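PDB 2III: S-adenosylmethionine decarboxylase proenzyme from Aquifex aeolicus, which probably catalyses the decarboxylation of S-adenosylmethionine to S-adenosylmethioninamine, the propylamine donor needed to make spermidine and spermine from putrescine. Local coordinates for residues H69-P72 / E73-L76; R92-D95 / Y96-Q100. All blocks are in the same frame, centred on the assembly; numbering follows the deposited sequence.

Interaction 1 (H69-P72 / E73-L76)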
loop_
_atom_site.group_PDB
_atom_site.type_symbol
_atom_site.label_atom_id
_atom_site.label_comp_id
_atom_site.label_asym_id
_atom_site.label_seq_id
_atom_site.Cartn_x
_atom_site.Cartn_y
_atom_site.Cartn_z
ATOM N N HIS A 69 3.336 -7.611 -4.304
ATOM C CA HIS A 69 4.413 -8.382 -3.702
ATOM C C HIS A 69 4.104 -9.814 -4.137
ATOM O O HIS A 69 2.937 -10.226 -4.138
ATOM C CB HIS A 69 4.355 -8.222 -2.179
ATOM C CG HIS A 69 4.463 -6.796 -1.716
ATOM N ND1 HIS A 69 5.627 -6.063 -1.816
ATOM C CD2 HIS A 69 3.550 -5.971 -1.147
ATOM C CE1 HIS A 69 5.428 -4.850 -1.329
ATOM N NE2 HIS A 69 4.176 -4.769 -0.914
ATOM N N THR A 70 5.123 -10.574 -4.526
ATOM C CA THR A 70 4.865 -11.931 -4.998
ATOM C C THR A 70 5.727 -13.040 -4.411
ATOM O O THR A 70 6.840 -12.807 -3.944
ATOM C CB THR A 70 4.979 -12.009 -6.531
ATOM O OG1 THR A 70 6.362 -11.989 -6.908
ATOM C CG2 THR A 70 4.276 -10.824 -7.173
ATOM N N TRP A 71 5.182 -14.252 -4.465
ATOM C CA TRP A 71 5.827 -15.456 -3.957
ATOM C C TRP A 71 5.539 -16.564 -4.952
ATOM O O TRP A 71 4.524 -17.256 -4.850
ATOM C CB TRP A 71 5.243 -15.850 -2.598
ATOM C CG TRP A 71 5.593 -14.917 -1.481
ATOM C CD1 TRP A 71 6.606 -15.065 -0.582
ATOM C CD2 TRP A 71 4.927 -13.689 -1.145
ATOM N NE1 TRP A 71 6.614 -14.006 0.298
ATOM C CE2 TRP A 71 5.597 -13.148 -0.025
ATOM C CE3 TRP A 71 3.830 -12.997 -1.681
ATOM C CZ2 TRP A 71 5.206 -11.939 0.574
ATOM C CZ3 TRP A 71 3.440 -11.796 -1.085
ATOM C CH2 TRP A 71 4.131 -11.280 0.033
ATOM N N PRO A 72 6.411 -16.723 -5.953
ATOM C CA PRO A 72 6.238 -17.757 -6.968
ATOM C C PRO A 72 6.000 -19.152 -6.373
ATOM O O PRO A 72 5.133 -19.888 -6.842
ATOM C CB PRO A 72 7.547 -17.676 -7.748
ATOM C CG PRO A 72 7.820 -16.208 -7.742
ATOM C CD PRO A 72 7.530 -15.827 -6.303
ATOM N N GLU A 73 6.760 -19.508 -5.337
ATOM C CA GLU A 73 6.636 -20.837 -4.733
ATOM C C GLU A 73 5.252 -21.116 -4.166
ATOM O O GLU A 73 4.893 -22.274 -3.959
ATOM C CB GLU A 73 7.676 -21.041 -3.623
ATOM C CG GLU A 73 7.408 -20.228 -2.349
ATOM C CD GLU A 73 8.050 -18.847 -2.367
ATOM O OE1 GLU A 73 8.005 -18.172 -3.420
ATOM O OE2 GLU A 73 8.591 -18.437 -1.316
ATOM N N HIS A 74 4.483 -20.057 -3.911
ATOM C CA HIS A 74 3.135 -20.192 -3.361
ATOM C C HIS A 74 2.053 -19.803 -4.361
ATOM O O HIS A 74 0.866 -19.799 -4.020
ATOM C CB HIS A 74 2.982 -19.330 -2.106
ATOM C CG HIS A 74 3.791 -19.808 -0.940
ATOM N ND1 HIS A 74 4.791 -19.053 -0.365
ATOM C CD2 HIS A 74 3.752 -20.970 -0.249
ATOM C CE1 HIS A 74 5.334 -19.731 0.631
ATOM N NE2 HIS A 74 4.720 -20.896 0.720
ATOM N N GLY A 75 2.456 -19.488 -5.590
ATOM C CA GLY A 75 1.487 -19.088 -6.598
ATOM C C GLY A 75 0.674 -17.928 -6.056
ATOM O O GLY A 75 -0.513 -17.773 -6.358
ATOM N N LEU A 76 1.333 -17.093 -5.265
ATOM C CA LEU A 76 0.667 -15.972 -4.622
ATOM C C LEU A 76 1.196 -14.586 -4.941
ATOM O O LEU A 76 2.409 -14.368 -5.055
ATOM C CB LEU A 76 0.712 -16.165 -3.105
ATOM C CG LEU A 76 0.297 -14.958 -2.257
ATOM C CD1 LEU A 76 -1.208 -14.802 -2.313
ATOM C CD2 LEU A 76 0.771 -15.142 -0.820
#
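Trp71 and Leu76 form an antiparallel hydrogen-bonded pair, Trp71 N reaching Leu76 O at 2.8 Å while Leu76 N returns to Trp71 O at 3.2 Å. Trp71 O also accepts a bond from His74 N (3.0 Å), and its two donors arrive from opposite faces of the carbonyl plane. Pro72 O is satisfied by Gly75 N at 3.0 Å. Gly75 and Leu76 together face Trp71, a G1 beta bulge that closes the tight connection from strand 65-71 to strand 76-84. Glycine suits the first bulge position because its phi is positive (55°), and proline suits the entry to the short 3-10 turn, where its nitrogen need not donate. On the face shared by Trp71 and Leu76 the two side chains run side by side, indole CE3 meeting Leu76 CD2 at 3.8 Å. Glu73, with CG between the backbone N and carbonyl carbon (chi1 71°), folds back, so that OE2 lies at the indole edge and OE1 is 3.7 Å from Trp71 CB. His74 turns its ring edge to that same CB; its ND1 is buried without a partner in the model. Thr70 OG1 is satisfied by Ile21 O and Ala55 N. His69, predicted to be the proton acceptor in self-processing, is hydrogen-bonded through ND1 to OG1 of Thr56 and through NE2 to ND1 of His65 of the second subunit.

Interaction 2 (R92-D95 / Y96-Q100)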
loop_
_atom_site.group_PDB
_atom_site.type_symbol
_atom_site.label_atom_id
_atom_site.label_comp_id
_atom_site.label_asym_id
_atom_site.label_seq_id
_atom_site.Cartn_x
_atom_site.Cartn_y
_atom_site.Cartn_z
ATOM N N ARG A 92 -10.902 -0.725 -12.467
ATOM C CA ARG A 92 -10.353 -1.139 -13.759
ATOM C C ARG A 92 -8.924 -1.671 -13.590
ATOM O O ARG A 92 -8.564 -2.700 -14.159
ATOM C CB ARG A 92 -10.362 0.046 -14.732
ATOM C CG ARG A 92 -11.763 0.501 -15.130
ATOM C CD ARG A 92 -11.712 1.671 -16.094
ATOM N NE ARG A 92 -11.048 1.333 -17.354
ATOM C CZ ARG A 92 -11.481 0.412 -18.212
ATOM N NH1 ARG A 92 -10.811 0.175 -19.332
ATOM N NH2 ARG A 92 -12.584 -0.278 -17.950
ATOM N N ALA A 93 -8.118 -0.973 -12.793
ATOM C CA ALA A 93 -6.743 -1.391 -12.563
ATOM C C ALA A 93 -6.700 -2.778 -11.942
ATOM O O ALA A 93 -5.906 -3.619 -12.357
ATOM C CB ALA A 93 -6.028 -0.394 -11.662
HETATM N N MSE A 94 -7.559 -3.018 -10.956
HETATM C CA MSE A 94 -7.589 -4.319 -10.294
HETATM C C MSE A 94 -8.152 -5.401 -11.213
HETATM O O MSE A 94 -7.692 -6.541 -11.172
HETATM C CB MSE A 94 -8.406 -4.263 -8.993
HETATM C CG MSE A 94 -8.369 -5.570 -8.188
HETATM SE SE MSE A 94 -6.555 -6.077 -7.628
HETATM C CE MSE A 94 -6.410 -4.949 -6.031
ATOM N N ASP A 95 -9.135 -5.054 -12.044
ATOM C CA ASP A 95 -9.717 -6.033 -12.973
ATOM C C ASP A 95 -8.648 -6.467 -13.970
ATOM O O ASP A 95 -8.550 -7.647 -14.333
ATOM C CB ASP A 95 -10.900 -5.437 -13.756
ATOM C CG ASP A 95 -12.109 -5.154 -12.882
ATOM O OD1 ASP A 95 -12.212 -5.749 -11.792
ATOM O OD2 ASP A 95 -12.967 -4.344 -13.296
ATOM N N TYR A 96 -7.855 -5.499 -14.422
ATOM C CA TYR A 96 -6.789 -5.772 -15.373
ATOM C C TYR A 96 -5.763 -6.712 -14.739
ATOM O O TYR A 96 -5.479 -7.783 -15.269
ATOM C CB TYR A 96 -6.098 -4.468 -15.802
ATOM C CG TYR A 96 -4.961 -4.698 -16.772
ATOM C CD1 TYR A 96 -5.205 -4.934 -18.127
ATOM C CD2 TYR A 96 -3.641 -4.736 -16.326
ATOM C CE1 TYR A 96 -4.161 -5.205 -19.013
ATOM C CE2 TYR A 96 -2.593 -5.006 -17.201
ATOM C CZ TYR A 96 -2.859 -5.238 -18.542
ATOM O OH TYR A 96 -1.820 -5.496 -19.406
ATOM N N ILE A 97 -5.210 -6.303 -13.599
ATOM C CA ILE A 97 -4.220 -7.109 -12.900
ATOM C C ILE A 97 -4.714 -8.542 -12.670
ATOM O O ILE A 97 -4.003 -9.504 -12.950
ATOM C CB ILE A 97 -3.835 -6.444 -11.550
ATOM C CG1 ILE A 97 -3.019 -5.175 -11.825
ATOM C CG2 ILE A 97 -3.060 -7.426 -10.674
ATOM C CD1 ILE A 97 -2.724 -4.329 -10.605
ATOM N N ILE A 98 -5.936 -8.689 -12.175
ATOM C CA ILE A 98 -6.484 -10.018 -11.930
ATOM C C ILE A 98 -6.605 -10.856 -13.209
ATOM O O ILE A 98 -6.212 -12.026 -13.227
ATOM C CB ILE A 98 -7.868 -9.937 -11.237
ATOM C CG1 ILE A 98 -7.694 -9.434 -9.802
ATOM C CG2 ILE A 98 -8.541 -11.315 -11.219
ATOM C CD1 ILE A 98 -8.997 -9.255 -9.051
ATOM N N THR A 99 -7.139 -10.274 -14.279
ATOM C CA THR A 99 -7.284 -11.029 -15.522
ATOM C C THR A 99 -5.939 -11.427 -16.096
ATOM O O THR A 99 -5.807 -12.503 -16.671
ATOM C CB THR A 99 -8.037 -10.248 -16.613
ATOM O OG1 THR A 99 -7.305 -9.062 -16.939
ATOM C CG2 THR A 99 -9.438 -9.883 -16.147
ATOM N N GLN A 100 -4.940 -10.566 -15.953
ATOM C CA GLN A 100 -3.623 -10.898 -16.480
ATOM C C GLN A 100 -2.995 -12.033 -15.681
ATOM O O GLN A 100 -2.367 -12.926 -16.245
ATOM C CB GLN A 100 -2.701 -9.677 -16.443
ATOM C CG GLN A 100 -3.166 -8.534 -17.329
ATOM C CD GLN A 100 -3.448 -8.981 -18.753
ATOM O OE1 GLN A 100 -2.566 -9.491 -19.441
ATOM N NE2 GLN A 100 -4.686 -8.796 -19.200
#
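Tyr96 O, on the residue whose own N is hydrogen-bonded to Arg92 O at 2.9 Å, is gripped by two donors: Gln100 N at 2.9 Å, in the regular helical pattern, and the hydroxyl of Thr99, whose OG1 donates a hydrogen bond at 2.8 Å. Thr99 holds OG1 between its own backbone N and carbonyl carbon (chi1 62°), which turns the hydroxyl back along the helix to that carbonyl. A threonine can thus sit on the exposed side of helix 87-101 with its polar group satisfied by the main chain. Across the two segments the backbone repeats the i to i+4 bond, as in Ile98 N to Met94 O and Thr99 N to Asp95 O, both 3.0 Å. The apolar contact one turn apart is between Met94, present as selenomethionine, and Ile98. These chains cross at a slant, Met94 CG touching Ile98 CD1 at 3.8 Å, while the selenium of Met94 lies 4.2 Å from Ile98 CG1. Met94 sets CG anti to its backbone N (chi1 -175°) and then bends, a flexible chain that lies against Val79 and Val81 of strand 76-84, while Ile97 packs between Val79 and Leu31 of helix 24-37. The branched Ile98 spreads toward Pro103 and strand 105-116; replacing it with alanine would probably leave Met94 CG without its neighbour and open a gap beside Ile106. On another flank, Gln100 CG lies 3.5 Å above the plane of the Tyr96 ring, displaced toward its rim, and that ring also meets Tyr37. The chemistry is therefore that of an amphipathic helix: Ala93, Met94 and Ile97 are buried against the sheet and helix 24-37, with Ile98 at the border, whereas Asp95, Thr99 and Gln100 keep their polar groups on the exposed side.

Overall arrangement
From the N terminus the chain lays down strand 3-14, helix 24-37 and strands 42-49, 55-61 and 65-71 before interaction 1 closes the short turn that leads into strand 76-84. That strand runs on to helix 87-101, where interaction 2 closes only helical turns and no loop; the chain then continues into edge strand 105-116. The two contacts follow in series, neither enclosing nor crossing the other. The centres of interactions 1 and 2 are about 17 Å apart. Strand 76-84 links them: Thr70 and Trp71 touch its start, and helix 87-101 packs on it. Interaction 1 thus joins two central strands of the sheet at one of their ends, and interaction 2 belongs to the helical layer of the two-layer alpha/beta sandwich.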